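Local structure of sugar kinase, pfkB family (Thermotoga maritima, 2AJR) at residues 301-306 against 311-316; 55-60 against 274-279. The protein probably phosphorylates a sugar phosphate with ATP, as a PfkB-family carbohydrate kinase likely to act as a phosphofructokinase. One frame throughout, in Å; residues are numbered along the deposited sequence.

Interaction 1: residues 301-306 against 311-316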
ATOM      1  N   ALA A 301      -2.373  -4.223 -26.902  1.00 34.38           N
ATOM      2  CA  ALA A 301      -1.615  -3.279 -26.105  1.00 34.60           C
ATOM      3  C   ALA A 301      -2.247  -1.905 -26.230  1.00 35.88           C
ATOM      4  O   ALA A 301      -2.486  -1.248 -25.223  1.00 39.41           O
ATOM      5  CB  ALA A 301      -0.150  -3.245 -26.543  1.00 32.25           C
ATOM      6  N   LEU A 302      -2.538  -1.479 -27.457  1.00 34.28           N
ATOM      7  CA  LEU A 302      -3.136  -0.173 -27.664  1.00 34.03           C
ATOM      8  C   LEU A 302      -4.454  -0.106 -26.935  1.00 34.41           C
ATOM      9  O   LEU A 302      -4.745   0.904 -26.298  1.00 35.65           O
ATOM     10  CB  LEU A 302      -3.343   0.155 -29.158  1.00 33.59           C
ATOM     11  CG  LEU A 302      -2.084   0.637 -29.897  1.00 33.62           C
ATOM     12  CD1 LEU A 302      -2.355   0.833 -31.359  1.00 26.71           C
ATOM     13  CD2 LEU A 302      -1.517   1.919 -29.275  1.00 28.80           C
ATOM     14  N   ALA A 303      -5.244  -1.174 -27.038  1.00 34.48           N
ATOM     15  CA  ALA A 303      -6.564  -1.225 -26.414  1.00 33.50           C
ATOM     16  C   ALA A 303      -6.419  -1.077 -24.905  1.00 34.41           C
ATOM     17  O   ALA A 303      -7.176  -0.341 -24.270  1.00 36.44           O
ATOM     18  CB  ALA A 303      -7.267  -2.526 -26.752  1.00 33.08           C
ATOM     19  N   ALA A 304      -5.421  -1.737 -24.335  1.00 33.94           N
ATOM     20  CA  ALA A 304      -5.186  -1.655 -22.901  1.00 34.29           C
ATOM     21  C   ALA A 304      -4.954  -0.222 -22.446  1.00 35.12           C
ATOM     22  O   ALA A 304      -5.373   0.154 -21.351  1.00 38.52           O
ATOM     23  CB  ALA A 304      -4.016  -2.534 -22.494  1.00 32.93           C
ATOM     24  N   THR A 305      -4.319   0.590 -23.278  1.00 33.08           N
ATOM     25  CA  THR A 305      -4.042   1.966 -22.892  1.00 33.64           C
ATOM     26  C   THR A 305      -5.267   2.876 -22.948  1.00 33.52           C
ATOM     27  O   THR A 305      -5.219   3.998 -22.476  1.00 35.58           O
ATOM     28  CB  THR A 305      -2.986   2.605 -23.790  1.00 33.95           C
ATOM     29  OG1 THR A 305      -3.605   3.012 -25.019  1.00 38.13           O
ATOM     30  CG2 THR A 305      -1.855   1.637 -24.074  1.00 30.10           C
ATOM     31  N   ARG A 306      -6.367   2.439 -23.530  1.00 34.36           N
ATOM     32  CA  ARG A 306      -7.499   3.366 -23.654  1.00 36.07           C
ATOM     33  C   ARG A 306      -8.170   3.686 -22.333  1.00 36.92           C
ATOM     34  O   ARG A 306      -9.018   4.556 -22.308  1.00 39.17           O
ATOM     35  CB  ARG A 306      -8.556   2.876 -24.654  1.00 36.13           C
ATOM     36  CG  ARG A 306      -8.057   2.687 -26.074  1.00 39.85           C
ATOM     37  CD  ARG A 306      -7.065   3.755 -26.474  1.00 45.84           C
ATOM     38  NE  ARG A 306      -6.571   3.575 -27.832  1.00 50.86           N
ATOM     39  CZ  ARG A 306      -5.558   4.265 -28.357  1.00 50.78           C
ATOM     40  NH1 ARG A 306      -4.934   5.206 -27.653  1.00 49.11           N
ATOM     41  NH2 ARG A 306      -5.173   4.020 -29.606  1.00 52.10           N
ATOM     42  N   TYR A 311      -6.687  -2.541 -17.644  1.00 37.39           N
ATOM     43  CA  TYR A 311      -7.783  -3.055 -18.422  1.00 37.60           C
ATOM     44  C   TYR A 311      -7.215  -4.026 -19.438  1.00 37.70           C
ATOM     45  O   TYR A 311      -6.366  -3.680 -20.239  1.00 38.98           O
ATOM     46  CB  TYR A 311      -8.521  -1.908 -19.110  1.00 37.83           C
ATOM     47  CG  TYR A 311      -9.479  -2.311 -20.220  1.00 38.47           C
ATOM     48  CD1 TYR A 311     -10.658  -3.018 -19.954  1.00 40.03           C
ATOM     49  CD2 TYR A 311      -9.228  -1.942 -21.534  1.00 39.72           C
ATOM     50  CE1 TYR A 311     -11.539  -3.373 -20.987  1.00 36.98           C
ATOM     51  CE2 TYR A 311     -10.089  -2.277 -22.564  1.00 36.73           C
ATOM     52  CZ  TYR A 311     -11.243  -2.990 -22.297  1.00 41.98           C
ATOM     53  OH  TYR A 311     -12.068  -3.309 -23.369  1.00 42.88           O
HETATM   54  N   MSE A 312      -7.665  -5.260 -19.364  1.00 38.31           N
HETATM   55  CA  MSE A 312      -7.363  -6.244 -20.370  1.00 38.27           C
HETATM   56  C   MSE A 312      -8.546  -6.207 -21.337  1.00 37.50           C
HETATM   57  O   MSE A 312      -9.688  -6.371 -20.922  1.00 37.44           O
HETATM   58  CB  MSE A 312      -7.222  -7.619 -19.728  1.00 37.81           C
HETATM   59  CG  MSE A 312      -6.159  -7.694 -18.648  1.00 39.43           C
HETATM   60 SE   MSE A 312      -4.312  -7.281 -19.317  1.00 48.95          SE
HETATM   61  CE  MSE A 312      -3.880  -5.647 -18.216  1.00 40.14           C
ATOM     62  N   PRO A 313      -8.279  -5.965 -22.624  1.00 37.41           N
ATOM     63  CA  PRO A 313      -9.352  -5.713 -23.577  1.00 38.66           C
ATOM     64  C   PRO A 313     -10.093  -6.960 -24.031  1.00 38.67           C
ATOM     65  O   PRO A 313      -9.552  -8.058 -23.944  1.00 39.43           O
ATOM     66  CB  PRO A 313      -8.606  -5.101 -24.760  1.00 39.82           C
ATOM     67  CG  PRO A 313      -7.262  -5.747 -24.715  1.00 38.77           C
ATOM     68  CD  PRO A 313      -6.952  -5.897 -23.260  1.00 37.28           C
ATOM     69  N   ASP A 314     -11.326  -6.779 -24.494  1.00 38.46           N
ATOM     70  CA  ASP A 314     -12.034  -7.833 -25.226  1.00 39.52           C
ATOM     71  C   ASP A 314     -11.815  -7.702 -26.740  1.00 37.90           C
ATOM     72  O   ASP A 314     -11.287  -6.687 -27.216  1.00 38.52           O
ATOM     73  CB  ASP A 314     -13.535  -7.899 -24.866  1.00 39.71           C
ATOM     74  CG  ASP A 314     -14.326  -6.629 -25.237  1.00 43.72           C
ATOM     75  OD1 ASP A 314     -13.931  -5.838 -26.126  1.00 45.23           O
ATOM     76  OD2 ASP A 314     -15.395  -6.445 -24.625  1.00 48.12           O
ATOM     77  N   LEU A 315     -12.220  -8.734 -27.477  1.00 36.67           N
ATOM     78  CA  LEU A 315     -11.981  -8.811 -28.921  1.00 36.54           C
ATOM     79  C   LEU A 315     -12.525  -7.602 -29.686  1.00 37.46           C
ATOM     80  O   LEU A 315     -11.882  -7.120 -30.602  1.00 37.28           O
ATOM     81  CB  LEU A 315     -12.559 -10.110 -29.501  1.00 36.08           C
ATOM     82  CG  LEU A 315     -12.243 -10.391 -30.977  1.00 37.16           C
ATOM     83  CD1 LEU A 315     -10.730 -10.432 -31.205  1.00 24.71           C
ATOM     84  CD2 LEU A 315     -12.904 -11.679 -31.453  1.00 33.07           C
ATOM     85  N   GLU A 316     -13.701  -7.114 -29.308  1.00 40.13           N
ATOM     86  CA  GLU A 316     -14.254  -5.903 -29.910  1.00 41.24           C
ATOM     87  C   GLU A 316     -13.283  -4.730 -29.745  1.00 39.14           C
ATOM     88  O   GLU A 316     -13.004  -4.029 -30.707  1.00 38.90           O
ATOM     89  CB  GLU A 316     -15.629  -5.554 -29.311  1.00 41.09           C
ATOM     90  CG  GLU A 316     -16.224  -4.217 -29.831  1.00 43.70           C
ATOM     91  CD  GLU A 316     -17.673  -3.927 -29.358  1.00 47.04           C
ATOM     92  OE1 GLU A 316     -18.089  -4.451 -28.293  1.00 59.07           O
ATOM     93  OE2 GLU A 316     -18.395  -3.161 -30.053  1.00 56.78           O
TER

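Interaction 2: residues 55-60 against 274-279. With ACT (acetate ion), chain D.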
ATOM      1  N   ILE A  55      -0.262 -13.690 -14.553  1.00 34.08           N
ATOM      2  CA  ILE A  55      -1.612 -13.631 -14.040  1.00 32.55           C
ATOM      3  C   ILE A  55      -2.471 -12.688 -14.880  1.00 32.68           C
ATOM      4  O   ILE A  55      -3.625 -13.000 -15.166  1.00 30.73           O
ATOM      5  CB  ILE A  55      -1.603 -13.255 -12.537  1.00 31.72           C
ATOM      6  CG1 ILE A  55      -1.122 -14.477 -11.741  1.00 31.49           C
ATOM      7  CG2 ILE A  55      -2.986 -12.802 -12.067  1.00 24.54           C
ATOM      8  CD1 ILE A  55      -1.282 -14.358 -10.253  1.00 35.56           C
ATOM      9  N   ASN A  56      -1.898 -11.552 -15.287  1.00 33.21           N
ATOM     10  CA  ASN A  56      -2.615 -10.597 -16.138  1.00 33.11           C
ATOM     11  C   ASN A  56      -2.871 -11.240 -17.515  1.00 32.22           C
ATOM     12  O   ASN A  56      -3.910 -10.994 -18.135  1.00 30.55           O
ATOM     13  CB  ASN A  56      -1.852  -9.265 -16.324  1.00 32.30           C
ATOM     14  CG  ASN A  56      -1.714  -8.422 -15.034  1.00 33.01           C
ATOM     15  OD1 ASN A  56      -2.596  -8.367 -14.171  1.00 31.28           O
ATOM     16  ND2 ASN A  56      -0.599  -7.714 -14.946  1.00 37.28           N
ATOM     17  N   VAL A  57      -1.925 -12.059 -17.983  1.00 31.00           N
ATOM     18  CA  VAL A  57      -2.106 -12.786 -19.248  1.00 30.43           C
ATOM     19  C   VAL A  57      -3.264 -13.764 -19.128  1.00 30.09           C
ATOM     20  O   VAL A  57      -4.073 -13.853 -20.040  1.00 31.98           O
ATOM     21  CB  VAL A  57      -0.825 -13.519 -19.705  1.00 31.68           C
ATOM     22  CG1 VAL A  57      -1.118 -14.478 -20.854  1.00 29.48           C
ATOM     23  CG2 VAL A  57       0.244 -12.515 -20.104  1.00 27.24           C
ATOM     24  N   SER A  58      -3.367 -14.465 -18.002  1.00 29.02           N
ATOM     25  CA  SER A  58      -4.532 -15.304 -17.739  1.00 29.98           C
ATOM     26  C   SER A  58      -5.832 -14.509 -17.739  1.00 30.19           C
ATOM     27  O   SER A  58      -6.825 -14.929 -18.325  1.00 30.53           O
ATOM     28  CB  SER A  58      -4.391 -16.042 -16.408  1.00 30.84           C
ATOM     29  OG  SER A  58      -3.447 -17.103 -16.505  1.00 33.80           O
ATOM     30  N   ILE A  59      -5.837 -13.359 -17.077  1.00 31.59           N
ATOM     31  CA  ILE A  59      -7.032 -12.510 -17.062  1.00 31.64           C
ATOM     32  C   ILE A  59      -7.350 -12.089 -18.508  1.00 31.73           C
ATOM     33  O   ILE A  59      -8.468 -12.286 -18.973  1.00 33.27           O
ATOM     34  CB  ILE A  59      -6.872 -11.293 -16.100  1.00 32.37           C
ATOM     35  CG1 ILE A  59      -6.793 -11.792 -14.645  1.00 33.97           C
ATOM     36  CG2 ILE A  59      -8.032 -10.288 -16.265  1.00 26.52           C
ATOM     37  CD1 ILE A  59      -6.151 -10.814 -13.656  1.00 29.63           C
ATOM     38  N   ALA A  60      -6.357 -11.549 -19.210  1.00 30.75           N
ATOM     39  CA  ALA A  60      -6.478 -11.208 -20.637  1.00 30.88           C
ATOM     40  C   ALA A  60      -7.046 -12.354 -21.503  1.00 31.67           C
ATOM     41  O   ALA A  60      -8.007 -12.166 -22.250  1.00 32.66           O
ATOM     42  CB  ALA A  60      -5.133 -10.774 -21.182  1.00 27.85           C
ATOM     43  N   ALA A 274      -1.289  -7.552 -21.991  1.00 33.39           N
ATOM     44  CA  ALA A 274      -2.288  -7.574 -23.069  1.00 33.83           C
ATOM     45  C   ALA A 274      -1.611  -7.947 -24.369  1.00 33.07           C
ATOM     46  O   ALA A 274      -2.100  -8.799 -25.067  1.00 34.67           O
ATOM     47  CB  ALA A 274      -2.996  -6.221 -23.212  1.00 32.96           C
ATOM     48  N   TYR A 275      -0.475  -7.317 -24.676  1.00 34.96           N
ATOM     49  CA  TYR A 275       0.310  -7.649 -25.866  1.00 34.10           C
ATOM     50  C   TYR A 275       0.552  -9.143 -25.944  1.00 34.89           C
ATOM     51  O   TYR A 275       0.238  -9.777 -26.947  1.00 37.91           O
ATOM     52  CB  TYR A 275       1.657  -6.928 -25.849  1.00 36.45           C
ATOM     53  CG  TYR A 275       2.250  -6.696 -27.223  1.00 38.01           C
ATOM     54  CD1 TYR A 275       2.517  -7.760 -28.082  1.00 35.10           C
ATOM     55  CD2 TYR A 275       2.547  -5.409 -27.662  1.00 38.47           C
ATOM     56  CE1 TYR A 275       3.053  -7.548 -29.346  1.00 37.45           C
ATOM     57  CE2 TYR A 275       3.092  -5.191 -28.917  1.00 41.10           C
ATOM     58  CZ  TYR A 275       3.335  -6.264 -29.753  1.00 38.26           C
ATOM     59  OH  TYR A 275       3.866  -6.058 -30.994  1.00 40.37           O
ATOM     60  N   VAL A 276       1.105  -9.719 -24.883  1.00 34.86           N
ATOM     61  CA  VAL A 276       1.427 -11.144 -24.901  1.00 34.09           C
ATOM     62  C   VAL A 276       0.164 -11.998 -25.033  1.00 34.70           C
ATOM     63  O   VAL A 276       0.140 -12.965 -25.804  1.00 37.46           O
ATOM     64  CB  VAL A 276       2.263 -11.549 -23.667  1.00 33.55           C
ATOM     65  CG1 VAL A 276       2.387 -13.069 -23.563  1.00 32.47           C
ATOM     66  CG2 VAL A 276       3.635 -10.929 -23.783  1.00 30.68           C
ATOM     67  N   ALA A 277      -0.889 -11.626 -24.313  1.00 34.05           N
ATOM     68  CA  ALA A 277      -2.151 -12.371 -24.362  1.00 33.80           C
ATOM     69  C   ALA A 277      -2.740 -12.393 -25.772  1.00 35.41           C
ATOM     70  O   ALA A 277      -3.282 -13.403 -26.218  1.00 34.79           O
ATOM     71  CB  ALA A 277      -3.138 -11.780 -23.410  1.00 32.45           C
ATOM     72  N   GLY A 278      -2.648 -11.264 -26.464  1.00 36.13           N
ATOM     73  CA  GLY A 278      -3.113 -11.176 -27.831  1.00 36.08           C
ATOM     74  C   GLY A 278      -2.362 -12.150 -28.705  1.00 36.58           C
ATOM     75  O   GLY A 278      -2.966 -12.884 -29.477  1.00 37.70           O
HETATM   76  N   MSE A 279      -1.041 -12.170 -28.568  1.00 36.93           N
HETATM   77  CA  MSE A 279      -0.216 -13.096 -29.323  1.00 37.44           C
HETATM   78  C   MSE A 279      -0.580 -14.536 -29.018  1.00 35.42           C
HETATM   79  O   MSE A 279      -0.702 -15.343 -29.936  1.00 35.52           O
HETATM   80  CB  MSE A 279       1.265 -12.866 -29.040  1.00 36.14           C
HETATM   81  CG  MSE A 279       1.777 -11.583 -29.617  1.00 36.95           C
HETATM   82 SE   MSE A 279       3.726 -11.423 -29.534  1.00 44.98          SE
HETATM   83  CE  MSE A 279       4.187 -11.876 -31.399  1.00 49.58           C
TER
HETATM   84  C   ACT D 321       2.331  -5.960 -12.247  1.00 39.16           C
HETATM   85  O   ACT D 321       2.571  -5.448 -11.076  1.00 36.56           O
HETATM   86  OXT ACT D 321       1.134  -5.956 -12.691  1.00 39.69           O
HETATM   87  CH3 ACT D 321       3.397  -6.607 -13.084  1.00 32.50           C

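Interaction 1: residues 301-306 against 311-316
Ala304 presses its methyl and its CA against the main-chain carbonyl of Tyr311: CB and CA of Ala304 each lie 3.5 Å from Tyr311 O, the CA in a C-H...O contact with an angle of 131° at the hydrogen. No hydrogen bond crosses between the two segments. The phenol ring of Tyr311 comes in differently, edge first, with CD2 3.8 Å from Ala303 O, which stands close to the ring plane. With chi1 at 166° the ring lies beside its own carbonyl carbon, where the chain running on brings Pro313 N over the centre of one face, 4.1 Å above the plane. The methyl of Ala303 points toward the 311-316 segment and rests on the proline ring, Ala303 CB to Pro313 CB 3.5 Å. This is the C-terminal part of helix 290-304 folded against the loop that leads to helix 315-319, in the ribokinase-like fold of the PfkB kinases. Between the two segments the chain supplies Arg307 and Glu309, which with Ala304 and His267 form the magnesium site; Arg307 also makes a cation-pi contact with Tyr311. Thr305 OG1 donates to Leu302 O at 2.7 Å, while Thr305 O accepts from His267 ND1.

Interaction 2: residues 55-60 against 274-279
Asn56 ND2 is gripped twice: it hydrogen-bonds to Asp273, the residue just before 274-279, and makes a weak bond to OXT of an acetate, 3.3 Å from ND2 to OXT with an angle of 148° at the hydrogen. Lys310 takes the other end of the amide, bonding to Asn56 OD1, which should fix which end is O and which is N. With chi1 at -67°, CG sits beside the backbone N, and the amide reaches these partners. Asn56 belongs to the glycine-rich PfkB signature and Asp273 to the GAGD motif, two sequence elements that border the active site in this family; the acetate probably came from the crystallisation liquor. Helix 53-63 carries Asn56 and helix 271-286 carries Asp273 in its first turn; the axes of segments 55-60 and 274-279 come within 8.5 Å at a signed crossing angle of -53°. Two valines and two alanines fill the crossing. Val57 CG2 meets Val276 CG1, 4.1 Å away, the two side chains meeting at a slant. The other branch, Val57 CG1, lies 4.2 Å from Ala277 CB. That methyl also rests 4.1 Å from Val57 O, the carbonyl of the facing helix. Ala60 meets Ala277 methyl to methyl, although their modelled separation is too short to be trusted. Beyond the pair, Thr16 of strand 14-18 touches Val57.

Overall arrangement
The two contacts lie side by side, their centres about 10 Å apart; interaction 2 uses helix 271-286 and interaction 1 the next helix, 290-304. Ala304 CB of interaction 1 packs on Ala274 CB of interaction 2 at 3.9 Å, and Ala301 CB reaches Tyr275 CD2 at 3.6 Å. The selenomethionine Met312 reaches helix 53-63: its CB is 3.8 Å from Ala60 CA and its SE 3.9 Å from Asn56 O. Interaction 1 sits at the magnesium site, with the Tyr311 side chain about 5 Å from the magnesium ion. In interaction 2 the side chain of Ala60 is about 12 Å from the bound magnesium ion. Interaction 2 instead adjoins the acetate, beside the probable active site.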